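Local coordinates for protein 2-hydroxy-3-oxopropionate reductase (PDB 4DLL) that probably catalyses the NAD(P)H-dependent reduction of 2-hydroxy-3-oxopropionate (tartronate semialdehyde) to glycerate, as a member of the beta-hydroxyacid dehydrogenase family, at residues S263-D268 / Q291-G296; G248-E253 / D303-G308. All blocks are in the same frame, centred on the assembly; numbering follows the deposited sequence.

Contact 1: S263-D268 / Q291-G296; sequences SIQLKD and QLYAEG
Gln265 lays its CG over one face of the Tyr293 ring. The carbon stands 3.9 Å from the ring centroid of Tyr293, a CH-pi contact. It is offset toward the rim at the hydroxyl end, and its nearest ring atom is CZ of Tyr293 at 3.6 Å. The first torsion puts it there: CG of Gln265 lies opposite the backbone N (chi1 -176°). The chain then bends at chi2. The bend keeps the amide clear of the Tyr293 hydroxyl, with its plane 33° from that of the ring. Both polar ends are held from outside the pair: Gln265 NE2 donates to Gln203 O, and Tyr293 OH bonds to Gly207 O.

Leu266 makes the second half of the contact. Its branch carbon CD1 reaches the opposite backbone, 3.7 Å from Ala294 N. The same methyl packs 4.0 Å from Tyr293 CB and 4.2 Å from Ala294 CB. No hydrogen bond crosses between the segments.

The two helices run roughly antiparallel, at 147°, with short-segment axes 9.4 Å apart. This is helix-helix packing in the all-helical C-terminal domain. Helix 262-278 meets helix 284-301 here. Gln265 touches Val206 and Tyr293 touches Ile210, both of helix 194-222. On helix 284-301, Leu292 packs against Ile285 of the second subunit.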
ATOM      1  N   SER A 263      18.715  -5.327   5.341  1.00 38.93           N
ATOM      2  CA  SER A 263      19.269  -6.543   4.648  1.00 39.14           C
ATOM      3  C   SER A 263      18.332  -7.781   4.687  1.00 37.29           C
ATOM      4  O   SER A 263      18.461  -8.738   3.931  1.00 37.51           O
ATOM      5  CB  SER A 263      20.681  -6.907   5.172  1.00 38.18           C
ATOM      6  OG  SER A 263      20.585  -7.795   6.275  1.00 39.32           O
ATOM      7  N   ILE A 264      17.411  -7.764   5.608  1.00 36.75           N
ATOM      8  CA  ILE A 264      16.361  -8.779   5.641  1.00 36.20           C
ATOM      9  C   ILE A 264      15.441  -8.557   4.454  1.00 34.88           C
ATOM     10  O   ILE A 264      15.076  -9.499   3.779  1.00 34.19           O
ATOM     11  CB  ILE A 264      15.558  -8.717   6.958  1.00 35.65           C
ATOM     12  CG1 ILE A 264      16.528  -8.659   8.157  1.00 37.73           C
ATOM     13  CG2 ILE A 264      14.583  -9.878   7.064  1.00 34.27           C
ATOM     14  CD1 ILE A 264      16.795  -9.976   8.872  1.00 38.64           C
ATOM     15  N   GLN A 265      15.089  -7.309   4.176  1.00 35.61           N
ATOM     16  CA  GLN A 265      14.217  -7.026   3.026  1.00 36.03           C
ATOM     17  C   GLN A 265      14.926  -7.419   1.725  1.00 36.39           C
ATOM     18  O   GLN A 265      14.268  -7.955   0.827  1.00 36.94           O
ATOM     19  CB  GLN A 265      13.736  -5.580   2.997  1.00 34.75           C
ATOM     20  CG  GLN A 265      12.738  -5.276   1.860  1.00 35.76           C
ATOM     21  CD  GLN A 265      11.312  -5.785   2.116  1.00 33.40           C
ATOM     22  OE1 GLN A 265      10.817  -5.733   3.226  1.00 38.50           O
ATOM     23  NE2 GLN A 265      10.655  -6.233   1.087  1.00 35.00           N
ATOM     24  N   LEU A 266      16.255  -7.201   1.653  1.00 36.09           N
ATOM     25  CA  LEU A 266      17.062  -7.599   0.494  1.00 36.24           C
ATOM     26  C   LEU A 266      16.945  -9.097   0.273  1.00 36.77           C
ATOM     27  O   LEU A 266      16.653  -9.554  -0.838  1.00 37.02           O
ATOM     28  CB  LEU A 266      18.525  -7.235   0.674  1.00 36.31           C
ATOM     29  CG  LEU A 266      19.466  -7.716  -0.455  1.00 38.08           C
ATOM     30  CD1 LEU A 266      19.180  -7.068  -1.856  1.00 33.77           C
ATOM     31  CD2 LEU A 266      20.938  -7.526  -0.033  1.00 35.44           C
ATOM     32  N   LYS A 267      17.121  -9.847   1.355  1.00 36.31           N
ATOM     33  CA  LYS A 267      16.970 -11.276   1.334  1.00 36.40           C
ATOM     34  C   LYS A 267      15.551 -11.628   0.882  1.00 36.97           C
ATOM     35  O   LYS A 267      15.377 -12.525   0.043  1.00 38.99           O
ATOM     36  CB  LYS A 267      17.329 -11.848   2.735  1.00 36.29           C
ATOM     37  CG  LYS A 267      17.304 -13.377   2.877  1.00 39.93           C
ATOM     38  CD  LYS A 267      16.981 -13.881   4.359  1.00 44.56           C
ATOM     39  CE  LYS A 267      16.038 -12.965   5.215  1.00 46.19           C
ATOM     40  NZ  LYS A 267      14.544 -13.014   4.888  1.00 42.69           N
ATOM     41  N   ASP A 268      14.529 -10.955   1.397  1.00 36.28           N
ATOM     42  CA  ASP A 268      13.175 -11.284   0.936  1.00 37.44           C
ATOM     43  C   ASP A 268      13.098 -11.078  -0.567  1.00 36.18           C
ATOM     44  O   ASP A 268      12.583 -11.922  -1.253  1.00 36.37           O
ATOM     45  CB  ASP A 268      12.026 -10.477   1.616  1.00 37.89           C
ATOM     46  CG  ASP A 268      12.055 -10.514   3.136  1.00 40.71           C
ATOM     47  OD1 ASP A 268      12.402 -11.577   3.758  1.00 44.68           O
ATOM     48  OD2 ASP A 268      11.703  -9.440   3.714  1.00 43.49           O
ATOM     49  N   GLN A 291      17.614  -4.530  -7.049  1.00 42.09           N
ATOM     50  CA  GLN A 291      18.768  -3.659  -7.425  1.00 43.69           C
ATOM     51  C   GLN A 291      18.860  -2.500  -6.467  1.00 43.38           C
ATOM     52  O   GLN A 291      19.927  -2.191  -5.954  1.00 43.64           O
ATOM     53  CB  GLN A 291      18.644  -3.080  -8.838  1.00 43.29           C
ATOM     54  CG  GLN A 291      18.809  -4.072  -9.944  1.00 48.58           C
ATOM     55  CD  GLN A 291      18.657  -3.425 -11.312  1.00 53.62           C
ATOM     56  OE1 GLN A 291      17.539  -3.237 -11.803  1.00 54.76           O
ATOM     57  NE2 GLN A 291      19.787  -3.085 -11.935  1.00 54.80           N
ATOM     58  N   LEU A 292      17.729  -1.858  -6.214  1.00 43.77           N
ATOM     59  CA  LEU A 292      17.732  -0.684  -5.338  1.00 44.18           C
ATOM     60  C   LEU A 292      18.111  -1.017  -3.916  1.00 44.44           C
ATOM     61  O   LEU A 292      18.794  -0.233  -3.250  1.00 43.90           O
ATOM     62  CB  LEU A 292      16.396   0.003  -5.337  1.00 43.18           C
ATOM     63  CG  LEU A 292      16.085   0.729  -6.616  1.00 44.65           C
ATOM     64  CD1 LEU A 292      14.593   1.074  -6.536  1.00 45.60           C
ATOM     65  CD2 LEU A 292      16.987   1.981  -6.805  1.00 43.80           C
ATOM     66  N   TYR A 293      17.656  -2.177  -3.450  1.00 44.80           N
ATOM     67  CA  TYR A 293      18.019  -2.602  -2.119  1.00 45.04           C
ATOM     68  C   TYR A 293      19.481  -3.034  -2.091  1.00 45.87           C
ATOM     69  O   TYR A 293      20.172  -2.774  -1.116  1.00 45.33           O
ATOM     70  CB  TYR A 293      17.096  -3.711  -1.610  1.00 44.98           C
ATOM     71  CG  TYR A 293      15.820  -3.190  -0.999  1.00 43.23           C
ATOM     72  CD1 TYR A 293      14.609  -3.286  -1.676  1.00 39.82           C
ATOM     73  CD2 TYR A 293      15.830  -2.588   0.252  1.00 44.04           C
ATOM     74  CE1 TYR A 293      13.438  -2.800  -1.112  1.00 41.67           C
ATOM     75  CE2 TYR A 293      14.650  -2.090   0.838  1.00 40.29           C
ATOM     76  CZ  TYR A 293      13.469  -2.212   0.147  1.00 40.32           C
ATOM     77  OH  TYR A 293      12.329  -1.732   0.690  1.00 36.91           O
ATOM     78  N   ALA A 294      19.923  -3.707  -3.157  1.00 47.28           N
ATOM     79  CA  ALA A 294      21.316  -4.147  -3.289  1.00 49.17           C
ATOM     80  C   ALA A 294      22.205  -2.912  -3.271  1.00 50.54           C
ATOM     81  O   ALA A 294      23.218  -2.905  -2.581  1.00 51.58           O
ATOM     82  CB  ALA A 294      21.534  -4.996  -4.577  1.00 48.48           C
ATOM     83  N   GLU A 295      21.770  -1.852  -3.971  1.00 52.31           N
ATOM     84  CA  GLU A 295      22.463  -0.546  -4.016  1.00 53.22           C
ATOM     85  C   GLU A 295      22.451   0.185  -2.678  1.00 53.90           C
ATOM     86  O   GLU A 295      23.190   1.149  -2.473  1.00 54.35           O
ATOM     87  CB  GLU A 295      21.892   0.351  -5.129  1.00 53.10           C
ATOM     88  CG  GLU A 295      22.588   0.171  -6.491  1.00 53.94           C
ATOM     89  CD  GLU A 295      21.707   0.539  -7.702  1.00 57.97           C
ATOM     90  OE1 GLU A 295      20.527   0.954  -7.520  1.00 59.56           O
ATOM     91  OE2 GLU A 295      22.193   0.400  -8.864  1.00 57.26           O
ATOM     92  N   GLY A 296      21.606  -0.266  -1.766  1.00 54.27           N
ATOM     93  CA  GLY A 296      21.587   0.281  -0.420  1.00 54.63           C
ATOM     94  C   GLY A 296      22.540  -0.416   0.540  1.00 55.36           C
ATOM     95  O   GLY A 296      23.248   0.264   1.294  1.00 54.80           O
TER

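Contact 2: G248-E253 / D303-G308; sequences GQRMVE and DLDQSG
Arg250 and Asp305 form a salt bridge between helix 247-252 and the loop that leads into helix 309-315, within the helical C-terminal domain. NH1 of Arg250 lies 2.8 Å from OD2 of Asp305. The hydrogen bond in this pair is weak, bent to 128° at the hydrogen. The guanidinium and carboxylate planes stand 80° apart, so the ion pair is not a flat two-pronged one. Arg250 reaches across with its chain extended from CG to NE.

Further back along the arginine chain, CD of Arg250 lies 3.8 Å from OG of Ser307. The selenomethionine Met251 brings its CE to 3.9 Å from CB of Ser307. Its side chain also packs on Ile210, Val213 and Ala214 of helix 194-222.

The carboxylate is positioned from several directions. Ser307 OG donates to the anti lone pair of Asp305 OD2, at 2.9 Å. The Ser307 backbone N adds a weak, nearly straight bond to the same oxygen. Asp305 OD1 accepts from the backbone N of Arg259 and of Ala260. With an alanine here in place of the aspartate, Arg250 would probably lose its charged mate and the Ser307 hydroxyl would be set free to turn.

One water links the three side chains of Arg250, Asp305 and Gln306. It accepts from Arg250 NH1 in the guanidinium plane, and donates to Asp305 OD1 and, at 2.6 Å, to Gln306 OE1.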
ATOM      1  N   GLY A 248       6.167   5.237   6.712  1.00 35.07           N
ATOM      2  CA  GLY A 248       6.141   6.594   6.251  1.00 37.10           C
ATOM      3  C   GLY A 248       6.352   7.609   7.382  1.00 39.07           C
ATOM      4  O   GLY A 248       7.026   8.646   7.183  1.00 38.89           O
ATOM      5  N   GLN A 249       5.754   7.333   8.549  1.00 39.63           N
ATOM      6  CA  GLN A 249       5.944   8.162   9.728  1.00 39.58           C
ATOM      7  C   GLN A 249       7.413   8.153  10.133  1.00 39.81           C
ATOM      8  O   GLN A 249       7.936   9.224  10.481  1.00 40.22           O
ATOM      9  CB  GLN A 249       5.028   7.768  10.882  1.00 39.26           C
ATOM     10  CG  GLN A 249       4.982   8.786  12.061  1.00 41.30           C
ATOM     11  CD  GLN A 249       4.836  10.324  11.670  1.00 42.86           C
ATOM     12  OE1 GLN A 249       5.214  11.205  12.460  1.00 44.37           O
ATOM     13  NE2 GLN A 249       4.312  10.626  10.487  1.00 38.69           N
ATOM     14  N   ARG A 250       8.078   6.992  10.001  1.00 38.91           N
ATOM     15  CA  ARG A 250       9.528   6.872  10.238  1.00 38.10           C
ATOM     16  C   ARG A 250      10.312   7.631   9.182  1.00 39.71           C
ATOM     17  O   ARG A 250      11.508   7.974   9.373  1.00 40.71           O
ATOM     18  CB  ARG A 250      10.009   5.411  10.228  1.00 37.34           C
ATOM     19  CG  ARG A 250       9.511   4.493  11.373  1.00 33.65           C
ATOM     20  CD  ARG A 250       9.750   3.011  11.037  1.00 31.06           C
ATOM     21  NE  ARG A 250       9.157   2.132  12.025  1.00 31.80           N
ATOM     22  CZ  ARG A 250       9.045   0.807  11.931  1.00 34.63           C
ATOM     23  NH1 ARG A 250       9.510   0.144  10.878  1.00 37.04           N
ATOM     24  NH2 ARG A 250       8.447   0.129  12.917  1.00 37.02           N
HETATM   25  N   MSE A 251       9.704   7.830   8.026  1.00 39.79           N
HETATM   26  CA  MSE A 251      10.427   8.536   6.983  1.00 40.73           C
HETATM   27  C   MSE A 251      10.385  10.025   7.298  1.00 41.07           C
HETATM   28  O   MSE A 251      11.409  10.741   7.188  1.00 40.49           O
HETATM   29  CB  MSE A 251       9.833   8.262   5.611  1.00 40.87           C
HETATM   30  CG  MSE A 251      10.158   6.857   5.102  1.00 42.36           C
HETATM   31 SE   MSE A 251       9.184   6.535   3.442  1.00 43.69          SE
HETATM   32  CE  MSE A 251       9.423   4.536   3.535  1.00 33.65           C
ATOM     33  N   VAL A 252       9.192  10.454   7.714  1.00 41.60           N
ATOM     34  CA  VAL A 252       8.919  11.817   8.119  1.00 42.61           C
ATOM     35  C   VAL A 252       9.842  12.210   9.268  1.00 42.82           C
ATOM     36  O   VAL A 252      10.387  13.299   9.252  1.00 43.35           O
ATOM     37  CB  VAL A 252       7.432  12.001   8.567  1.00 43.22           C
ATOM     38  CG1 VAL A 252       7.240  13.342   9.265  1.00 43.33           C
ATOM     39  CG2 VAL A 252       6.453  11.896   7.384  1.00 41.88           C
ATOM     40  N   GLU A 253      10.020  11.320  10.247  1.00 42.83           N
ATOM     41  CA  GLU A 253      10.819  11.600  11.463  1.00 43.19           C
ATOM     42  C   GLU A 253      12.300  11.202  11.337  1.00 43.56           C
ATOM     43  O   GLU A 253      12.958  10.927  12.349  1.00 45.67           O
ATOM     44  CB  GLU A 253      10.239  10.826  12.634  1.00 42.64           C
ATOM     45  CG  GLU A 253       8.740  11.073  12.911  1.00 43.52           C
ATOM     46  CD  GLU A 253       8.234  10.248  14.065  1.00 45.86           C
ATOM     47  OE1 GLU A 253       8.996   9.414  14.608  1.00 45.27           O
ATOM     48  OE2 GLU A 253       7.063  10.448  14.450  1.00 48.85           O
ATOM     49  N   ASP A 303      21.840  -1.938   8.135  1.00 51.07           N
ATOM     50  CA  ASP A 303      21.412  -2.026   9.526  1.00 50.49           C
ATOM     51  C   ASP A 303      20.393  -0.976   9.885  1.00 49.00           C
ATOM     52  O   ASP A 303      19.894  -0.937  11.006  1.00 48.95           O
ATOM     53  CB  ASP A 303      22.624  -1.963  10.466  1.00 51.26           C
ATOM     54  CG  ASP A 303      23.493  -3.208  10.357  1.00 53.94           C
ATOM     55  OD1 ASP A 303      22.913  -4.326  10.310  1.00 53.91           O
ATOM     56  OD2 ASP A 303      24.743  -3.058  10.297  1.00 57.23           O
ATOM     57  N   LEU A 304      20.088  -0.121   8.919  1.00 47.47           N
ATOM     58  CA  LEU A 304      18.899   0.691   9.033  1.00 45.85           C
ATOM     59  C   LEU A 304      17.711  -0.248   8.895  1.00 43.65           C
ATOM     60  O   LEU A 304      17.830  -1.332   8.345  1.00 41.82           O
ATOM     61  CB  LEU A 304      18.862   1.789   7.954  1.00 46.25           C
ATOM     62  CG  LEU A 304      20.045   2.758   7.891  1.00 47.83           C
ATOM     63  CD1 LEU A 304      19.778   3.821   6.827  1.00 44.95           C
ATOM     64  CD2 LEU A 304      20.394   3.376   9.273  1.00 46.32           C
ATOM     65  N   ASP A 305      16.585   0.189   9.429  1.00 42.11           N
ATOM     66  CA  ASP A 305      15.266  -0.400   9.162  1.00 41.30           C
ATOM     67  C   ASP A 305      15.015  -0.474   7.666  1.00 40.36           C
ATOM     68  O   ASP A 305      15.636   0.262   6.865  1.00 38.96           O
ATOM     69  CB  ASP A 305      14.168   0.477   9.802  1.00 41.09           C
ATOM     70  CG  ASP A 305      12.811  -0.230   9.873  1.00 43.95           C
ATOM     71  OD1 ASP A 305      12.782  -1.336  10.447  1.00 43.82           O
ATOM     72  OD2 ASP A 305      11.787   0.305   9.339  1.00 43.74           O
ATOM     73  N   GLN A 306      14.084  -1.351   7.292  1.00 40.14           N
ATOM     74  CA  GLN A 306      13.599  -1.467   5.898  1.00 39.89           C
ATOM     75  C   GLN A 306      13.147  -0.117   5.240  1.00 39.54           C
ATOM     76  O   GLN A 306      13.356   0.090   4.044  1.00 40.03           O
ATOM     77  CB  GLN A 306      12.557  -2.598   5.771  1.00 39.05           C
ATOM     78  CG  GLN A 306      11.363  -2.429   6.686  1.00 40.43           C
ATOM     79  CD  GLN A 306      10.473  -3.691   6.823  1.00 41.84           C
ATOM     80  OE1 GLN A 306       9.720  -3.831   7.802  1.00 41.69           O
ATOM     81  NE2 GLN A 306      10.557  -4.600   5.843  1.00 42.38           N
ATOM     82  N   SER A 307      12.614   0.817   6.026  1.00 39.57           N
ATOM     83  CA  SER A 307      12.209   2.120   5.504  1.00 40.11           C
ATOM     84  C   SER A 307      13.414   2.951   5.110  1.00 40.58           C
ATOM     85  O   SER A 307      13.276   3.959   4.407  1.00 40.19           O
ATOM     86  CB  SER A 307      11.309   2.892   6.480  1.00 39.03           C
ATOM     87  OG  SER A 307      11.753   2.735   7.800  1.00 41.33           O
ATOM     88  N   GLY A 308      14.592   2.481   5.529  1.00 41.58           N
ATOM     89  CA  GLY A 308      15.858   3.137   5.281  1.00 41.58           C
ATOM     90  C   GLY A 308      16.150   3.234   3.806  1.00 42.91           C
ATOM     91  O   GLY A 308      17.172   3.795   3.419  1.00 43.44           O
TER
HETATM   92  O   HOH W   1      10.284  -2.489   9.972  1.00 37.84           O

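How the contacts relate
Following the chain from the N terminus, the Rossmann-type nucleotide-binding domain comes first, and helix 194-222 leads into the helical domain that holds both contacts. Segment 248-253 opens contact 2. Segments 263-268 and 291-296 then pair as contact 1, closing a loop of 22 residues. Segment 303-308 returns to close contact 2, a wider loop of 49 residues that encloses contact 1. The two therefore nest and do not cross. Contact 1 joins helices 262-278 and 284-301, while contact 2 ties helix 247-252 to the loop before helix 309-315. Their centres lie about 14 Å apart. The two contacts touch where Gln306 NE2 lies 2.9 Å from Gln265 OE1.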